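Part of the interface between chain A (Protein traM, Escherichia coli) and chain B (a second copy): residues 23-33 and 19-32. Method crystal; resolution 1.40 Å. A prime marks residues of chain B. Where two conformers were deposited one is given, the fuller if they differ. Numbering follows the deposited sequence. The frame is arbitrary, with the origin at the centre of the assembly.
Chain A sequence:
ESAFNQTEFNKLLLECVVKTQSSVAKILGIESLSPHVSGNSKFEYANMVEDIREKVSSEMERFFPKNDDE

Chain A, residues 23-33: SVAKILGIESL
Chain B, residues 19-32: KTQSSVAKILGIES

At the apolar centre, Ile27′ (chi1 m, chi2 t) is a knob among Val24, Ile27, Leu28 and Glu31. Its CA-to-CB bond points sideways, but the long side chain brings its end nearer: CD1 lies 3.8 Å from Ile27 CG2 and 4.0 Å from Val24 CG1, while Ile27′ CG1 lies 4.0 Å from Leu28 CD1. Val24 (t) answers as a knob among Thr20′, Ser23′, Val24′ and Ile27′. Its compact branches fit this hole closely, with Val24 CG1 3.4 Å from Ser23′ CB and Val24 CG2 4.1 Å from Val24′ CG2. Small Ser23′ suits such close packing, and its hydroxyl is satisfied within its own helix, OG donating to Lys19′ O at 2.8 Å.

The frame for these knobs is two helices, both begun earlier in their chains, that run in the same sense, their N-to-C directions 29° apart and their axes 9.7 Å apart at closest approach. Backbone angles are helical, near -63/-40, with psi rising to -24 at Ser32 and Ser32′; Leu33 is at -90/-2. The register sets Val24 CA 6.6 Å from Thr20′ CA and Leu28 CA 6.2 Å from Ile27′ CA.

Leu28 (t, p) lies beside Ile27′, its CD1 also 4.1 Å from Lys26′ CB. Lys26′ (m, t, t, p) thus offers aliphatic carbon to the contact while its end leads away, NZ donating to Ser22′ O at 3.2 Å.

Toward the C-terminal end the contact turns polar. The CA-to-CB bond of Glu31 (m, m, chi3 24°) points toward chain B. Glu31 OE1 lies 3.5 Å from Ile30′ CG2 and Glu31 OE2 4.0 Å from Ile27′ CG2, so methyl groups border the carboxylate. Glu31 OE2 approaches Glu31′ OE2 to 2.7 Å, remarkably close for two acidic groups; whether a proton is shared there remains open. Beyond, Ser32 (p) turns back on its own helix, OG donating to Gly29 O at 2.7 Å.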

ATOM      1  N   SER A  23       7.111   4.910   1.857  1.00 15.54           N
ATOM      2  CA  SER A  23       7.635   4.815   0.497  1.00 15.34           C
ATOM      3  C   SER A  23       6.708   5.518  -0.463  1.00 15.76           C
ATOM      4  O   SER A  23       7.177   6.260  -1.351  1.00 15.97           O
ATOM      5  CB  SER A  23       7.823   3.350   0.104  1.00 15.06           C
ATOM      6  OG  SER A  23       8.712   2.687   0.996  1.00 15.26           O
ATOM      7  N   VAL A  24       5.399   5.287  -0.337  1.00 15.04           N
ATOM      8  CA  VAL A  24       4.402   5.909  -1.187  1.00 15.58           C
ATOM      9  C   VAL A  24       4.410   7.423  -1.020  1.00 16.00           C
ATOM     10  O   VAL A  24       4.213   8.145  -2.002  1.00 15.82           O
ATOM     11  CB  VAL A  24       3.002   5.268  -0.920  1.00 15.65           C
ATOM     12  CG1 VAL A  24       1.855   6.139  -1.414  1.00 16.93           C
ATOM     13  CG2 VAL A  24       2.941   3.882  -1.541  1.00 16.30           C
ATOM     14  N   ALA A  25       4.628   7.931   0.186  1.00 15.36           N
ATOM     15  CA  ALA A  25       4.721   9.370   0.372  1.00 14.66           C
ATOM     16  C   ALA A  25       5.843   9.966  -0.480  1.00 14.60           C
ATOM     17  O   ALA A  25       5.700  11.073  -1.032  1.00 16.07           O
ATOM     18  CB  ALA A  25       4.944   9.697   1.853  1.00 14.49           C
ATOM     19  N   LYS A  26       6.946   9.242  -0.606  1.00 14.47           N
ATOM     20  CA  LYS A  26       8.056   9.722  -1.449  1.00 14.41           C
ATOM     21  C   LYS A  26       7.745   9.589  -2.930  1.00 15.34           C
ATOM     22  O   LYS A  26       8.029  10.500  -3.720  1.00 15.35           O
ATOM     23  CB  LYS A  26       9.349   8.986  -1.112  1.00 15.22           C
ATOM     24  CG  LYS A  26       9.757   9.271   0.334  1.00 16.22           C
ATOM     25  CD  LYS A  26      10.875   8.404   0.823  1.00 17.58           C
ATOM     26  CE  LYS A  26      11.273   8.800   2.260  1.00 17.41           C
ATOM     27  NZ  LYS A  26      10.204   8.493   3.259  0.50 17.05           N
ATOM     28  N   ILE A  27       7.179   8.457  -3.327  1.00 14.82           N
ATOM     29  CA  ILE A  27       6.764   8.276  -4.714  1.00 14.73           C
ATOM     30  C   ILE A  27       5.771   9.376  -5.124  1.00 14.31           C
ATOM     31  O   ILE A  27       5.865   9.900  -6.242  1.00 15.21           O
ATOM     32  CB  ILE A  27       6.165   6.881  -4.953  1.00 14.59           C
ATOM     33  CG1 ILE A  27       7.249   5.822  -4.725  1.00 14.75           C
ATOM     34  CG2 ILE A  27       5.548   6.755  -6.357  1.00 14.14           C
ATOM     35  CD1 ILE A  27       6.691   4.427  -4.404  1.00 15.91           C
ATOM     36  N   LEU A  28       4.848   9.765  -4.256  1.00 14.33           N
ATOM     37  CA  LEU A  28       3.885  10.820  -4.550  1.00 14.11           C
ATOM     38  C   LEU A  28       4.622  12.123  -4.815  1.00 14.60           C
ATOM     39  O   LEU A  28       4.297  12.850  -5.757  1.00 14.43           O
ATOM     40  CB  LEU A  28       2.894  10.977  -3.387  1.00 13.99           C
ATOM     41  CG  LEU A  28       1.783  12.006  -3.630  1.00 13.49           C
ATOM     42  CD1 LEU A  28       0.790  11.546  -4.690  1.00 14.90           C
ATOM     43  CD2 LEU A  28       1.032  12.327  -2.326  1.00 14.62           C
ATOM     44  N   GLY A  29       5.613  12.440  -3.990  1.00 14.28           N
ATOM     45  CA  GLY A  29       6.378  13.667  -4.199  1.00 14.62           C
ATOM     46  C   GLY A  29       7.123  13.627  -5.521  1.00 14.16           C
ATOM     47  O   GLY A  29       7.138  14.627  -6.262  1.00 15.06           O
ATOM     48  N   ILE A  30       7.774  12.503  -5.828  1.00 14.05           N
ATOM     49  CA  ILE A  30       8.501  12.408  -7.106  1.00 13.52           C
ATOM     50  C   ILE A  30       7.540  12.556  -8.292  1.00 13.67           C
ATOM     51  O   ILE A  30       7.835  13.276  -9.257  1.00 14.40           O
ATOM     52  CB  ILE A  30       9.281  11.087  -7.189  1.00 12.74           C
ATOM     53  CG1 ILE A  30      10.407  11.075  -6.134  1.00 13.54           C
ATOM     54  CG2 ILE A  30       9.849  10.887  -8.613  1.00 12.71           C
ATOM     55  CD1 ILE A  30      11.058   9.685  -5.922  1.00 14.12           C
ATOM     56  N   GLU A  31       6.392  11.893  -8.222  1.00 13.70           N
ATOM     57  CA  GLU A  31       5.418  11.948  -9.311  1.00 14.50           C
ATOM     58  C   GLU A  31       4.848  13.351  -9.508  1.00 13.99           C
ATOM     59  O   GLU A  31       4.544  13.761 -10.637  1.00 13.87           O
ATOM     60  CB  GLU A  31       4.277  10.946  -9.084  1.00 14.62           C
ATOM     61  CG  GLU A  31       4.682   9.500  -9.281  1.00 16.73           C
ATOM     62  CD  GLU A  31       4.771   9.126 -10.738  1.00 18.80           C
ATOM     63  OE1 GLU A  31       4.962   9.991 -11.618  1.00 22.84           O
ATOM     64  OE2 GLU A  31       4.632   7.920 -11.000  1.00 28.45           O
ATOM     65  N   SER A  32       4.697  14.092  -8.415  1.00 13.76           N
ATOM     66  CA  SER A  32       4.214  15.483  -8.518  1.00 14.39           C
ATOM     67  C   SER A  32       5.160  16.370  -9.345  1.00 15.05           C
ATOM     68  O   SER A  32       4.721  17.386  -9.915  1.00 15.96           O
ATOM     69  CB  SER A  32       4.006  16.088  -7.121  1.00 15.04           C
ATOM     70  OG  SER A  32       5.225  16.547  -6.550  1.00 16.39           O
ATOM     71  N   LEU A  33       6.435  15.983  -9.423  1.00 15.83           N
ATOM     72  CA  LEU A  33       7.459  16.746 -10.127  1.00 16.84           C
ATOM     73  C   LEU A  33       7.566  16.314 -11.583  1.00 16.91           C
ATOM     74  O   LEU A  33       8.365  16.903 -12.342  1.00 17.53           O
ATOM     75  CB  LEU A  33       8.819  16.582  -9.408  1.00 17.14           C
ATOM     76  CG  LEU A  33       9.013  17.332  -8.077  1.00 19.06           C
ATOM     77  CD1 LEU A  33      10.230  16.826  -7.295  1.00 21.58           C
ATOM     78  CD2 LEU A  33       9.147  18.832  -8.309  1.00 20.46           C
TER
ATOM     79  N   LYS B  19      -4.258   6.417   4.047  1.00 14.93           N
ATOM     80  CA  LYS B  19      -3.347   7.387   3.440  1.00 14.78           C
ATOM     81  C   LYS B  19      -2.703   6.783   2.199  1.00 15.14           C
ATOM     82  O   LYS B  19      -2.568   7.461   1.163  1.00 15.67           O
ATOM     83  CB  LYS B  19      -2.291   7.842   4.451  1.00 14.38           C
ATOM     84  CG  LYS B  19      -1.586   9.117   4.031  1.00 15.23           C
ATOM     85  CD  LYS B  19      -0.756   9.659   5.198  1.00 15.29           C
ATOM     86  CE  LYS B  19      -0.067  10.959   4.847  1.00 16.15           C
ATOM     87  NZ  LYS B  19       0.663  11.499   6.010  1.00 19.57           N
ATOM     88  N   THR B  20      -2.268   5.528   2.288  1.00 14.74           N
ATOM     89  CA  THR B  20      -1.662   4.862   1.148  1.00 14.79           C
ATOM     90  C   THR B  20      -2.634   4.747   0.002  1.00 15.61           C
ATOM     91  O   THR B  20      -2.271   5.068  -1.136  1.00 16.51           O
ATOM     92  CB  THR B  20      -1.086   3.494   1.564  1.00 14.22           C
ATOM     93  OG1 THR B  20       0.079   3.703   2.345  1.00 15.18           O
ATOM     94  CG2 THR B  20      -0.735   2.644   0.381  1.00 14.55           C
ATOM     95  N   GLN B  21      -3.856   4.326   0.251  1.00 15.23           N
ATOM     96  CA  GLN B  21      -4.798   4.163  -0.849  1.00 14.34           C
ATOM     97  C   GLN B  21      -5.090   5.521  -1.517  1.00 15.35           C
ATOM     98  O   GLN B  21      -5.148   5.609  -2.759  1.00 15.60           O
ATOM     99  CB  GLN B  21      -6.086   3.499  -0.369  1.00 14.93           C
ATOM    100  CG  GLN B  21      -7.194   3.423  -1.412  1.00 14.71           C
ATOM    101  CD  GLN B  21      -6.748   2.964  -2.775  1.00 19.29           C
ATOM    102  OE1 GLN B  21      -5.916   2.051  -2.923  1.00 20.33           O
ATOM    103  NE2 GLN B  21      -7.330   3.594  -3.807  1.00 16.66           N
ATOM    104  N   SER B  22      -5.282   6.569  -0.727  1.00 15.19           N
ATOM    105  CA  SER B  22      -5.574   7.890  -1.290  1.00 15.19           C
ATOM    106  C   SER B  22      -4.396   8.375  -2.147  1.00 15.22           C
ATOM    107  O   SER B  22      -4.592   9.006  -3.195  1.00 16.65           O
ATOM    108  CB  SER B  22      -5.854   8.893  -0.173  1.00 14.45           C
ATOM    109  OG  SER B  22      -6.267  10.141  -0.700  0.50 14.76           O
ATOM    110  N   SER B  23      -3.175   8.068  -1.716  1.00 15.54           N
ATOM    111  CA  SER B  23      -1.965   8.486  -2.417  1.00 15.34           C
ATOM    112  C   SER B  23      -1.794   7.676  -3.678  1.00 15.76           C
ATOM    113  O   SER B  23      -1.463   8.240  -4.741  1.00 15.97           O
ATOM    114  CB  SER B  23      -0.748   8.343  -1.504  1.00 15.06           C
ATOM    115  OG  SER B  23      -0.897   9.121  -0.321  1.00 15.26           O
ATOM    116  N   VAL B  24      -1.978   6.356  -3.592  1.00 15.04           N
ATOM    117  CA  VAL B  24      -1.856   5.466  -4.731  1.00 15.58           C
ATOM    118  C   VAL B  24      -2.892   5.798  -5.797  1.00 16.00           C
ATOM    119  O   VAL B  24      -2.590   5.703  -6.990  1.00 15.82           O
ATOM    120  CB  VAL B  24      -1.921   3.980  -4.253  1.00 15.65           C
ATOM    121  CG1 VAL B  24      -2.252   3.015  -5.382  1.00 16.93           C
ATOM    122  CG2 VAL B  24      -0.615   3.598  -3.574  1.00 16.30           C
ATOM    123  N   ALA B  25      -4.102   6.182  -5.413  1.00 15.36           N
ATOM    124  CA  ALA B  25      -5.093   6.583  -6.398  1.00 14.66           C
ATOM    125  C   ALA B  25      -4.592   7.757  -7.241  1.00 14.60           C
ATOM    126  O   ALA B  25      -4.847   7.818  -8.458  1.00 16.07           O
ATOM    127  CB  ALA B  25      -6.410   6.950  -5.703  1.00 14.49           C
ATOM    128  N   LYS B  26      -3.871   8.677  -6.615  1.00 14.47           N
ATOM    129  CA  LYS B  26      -3.309   9.815  -7.365  1.00 14.41           C
ATOM    130  C   LYS B  26      -2.123   9.403  -8.221  1.00 15.34           C
ATOM    131  O   LYS B  26      -2.002   9.828  -9.379  1.00 15.35           O
ATOM    132  CB  LYS B  26      -2.911  10.942  -6.418  1.00 15.22           C
ATOM    133  CG  LYS B  26      -4.143  11.478  -5.688  1.00 16.22           C
ATOM    134  CD  LYS B  26      -3.815  12.415  -4.567  1.00 17.58           C
ATOM    135  CE  LYS B  26      -5.108  12.965  -3.930  1.00 17.41           C
ATOM    136  NZ  LYS B  26      -5.889  11.911  -3.213  0.50 17.05           N
ATOM    137  N   ILE B  27      -1.232   8.594  -7.666  1.00 14.82           N
ATOM    138  CA  ILE B  27      -0.109   8.075  -8.441  1.00 14.73           C
ATOM    139  C   ILE B  27      -0.618   7.312  -9.676  1.00 14.31           C
ATOM    140  O   ILE B  27      -0.040   7.453 -10.762  1.00 15.21           O
ATOM    141  CB  ILE B  27       0.810   7.186  -7.588  1.00 14.59           C
ATOM    142  CG1 ILE B  27       1.452   8.037  -6.487  1.00 14.75           C
ATOM    143  CG2 ILE B  27       1.878   6.481  -8.443  1.00 14.14           C
ATOM    144  CD1 ILE B  27       1.940   7.218  -5.282  1.00 15.91           C
ATOM    145  N   LEU B  28      -1.687   6.539  -9.559  1.00 14.33           N
ATOM    146  CA  LEU B  28      -2.254   5.802 -10.683  1.00 14.11           C
ATOM    147  C   LEU B  28      -2.701   6.780 -11.758  1.00 14.60           C
ATOM    148  O   LEU B  28      -2.454   6.563 -12.948  1.00 14.43           O
ATOM    149  CB  LEU B  28      -3.427   4.931 -10.212  1.00 13.99           C
ATOM    150  CG  LEU B  28      -4.044   4.047 -11.304  1.00 13.49           C
ATOM    151  CD1 LEU B  28      -3.109   2.924 -11.735  1.00 14.90           C
ATOM    152  CD2 LEU B  28      -5.384   3.451 -10.841  1.00 14.62           C
ATOM    153  N   GLY B  29      -3.366   7.858 -11.362  1.00 14.28           N
ATOM    154  CA  GLY B  29      -3.806   8.849 -12.341  1.00 14.62           C
ATOM    155  C   GLY B  29      -2.621   9.497 -13.033  1.00 14.16           C
ATOM    156  O   GLY B  29      -2.637   9.680 -14.263  1.00 15.06           O
ATOM    157  N   ILE B  30      -1.596   9.882 -12.269  1.00 14.05           N
ATOM    158  CA  ILE B  30      -0.415  10.503 -12.894  1.00 13.52           C
ATOM    159  C   ILE B  30       0.260   9.531 -13.869  1.00 13.67           C
ATOM    160  O   ILE B  30       0.634   9.917 -14.986  1.00 14.40           O
ATOM    161  CB  ILE B  30       0.575  10.985 -11.821  1.00 12.74           C
ATOM    162  CG1 ILE B  30      -0.051  12.139 -11.010  1.00 13.54           C
ATOM    163  CG2 ILE B  30       1.906  11.421 -12.476  1.00 12.71           C
ATOM    164  CD1 ILE B  30       0.727  12.496  -9.719  1.00 14.12           C
ATOM    165  N   GLU B  31       0.405   8.275 -13.463  1.00 13.70           N
ATOM    166  CA  GLU B  31       1.059   7.277 -14.308  1.00 14.50           C
ATOM    167  C   GLU B  31       0.275   7.002 -15.590  1.00 13.99           C
ATOM    168  O   GLU B  31       0.860   6.729 -16.647  1.00 13.87           O
ATOM    169  CB  GLU B  31       1.285   5.967 -13.542  1.00 14.62           C
ATOM    170  CG  GLU B  31       2.374   6.050 -12.492  1.00 16.73           C
ATOM    171  CD  GLU B  31       3.754   5.980 -13.096  1.00 18.80           C
ATOM    172  OE1 GLU B  31       3.957   6.298 -14.286  1.00 22.84           O
ATOM    173  OE2 GLU B  31       4.657   5.578 -12.344  1.00 28.45           O
ATOM    174  N   SER B  32      -1.050   7.068 -15.505  1.00 13.76           N
ATOM    175  CA  SER B  32      -1.885   6.881 -16.707  1.00 14.39           C
ATOM    176  C   SER B  32      -1.607   7.945 -17.783  1.00 15.05           C
ATOM    177  O   SER B  32      -1.845   7.697 -18.979  1.00 15.96           O
ATOM    178  CB  SER B  32      -3.375   6.879 -16.336  1.00 15.04           C
ATOM    179  OG  SER B  32      -3.889   8.196 -16.177  1.00 16.39           O
TER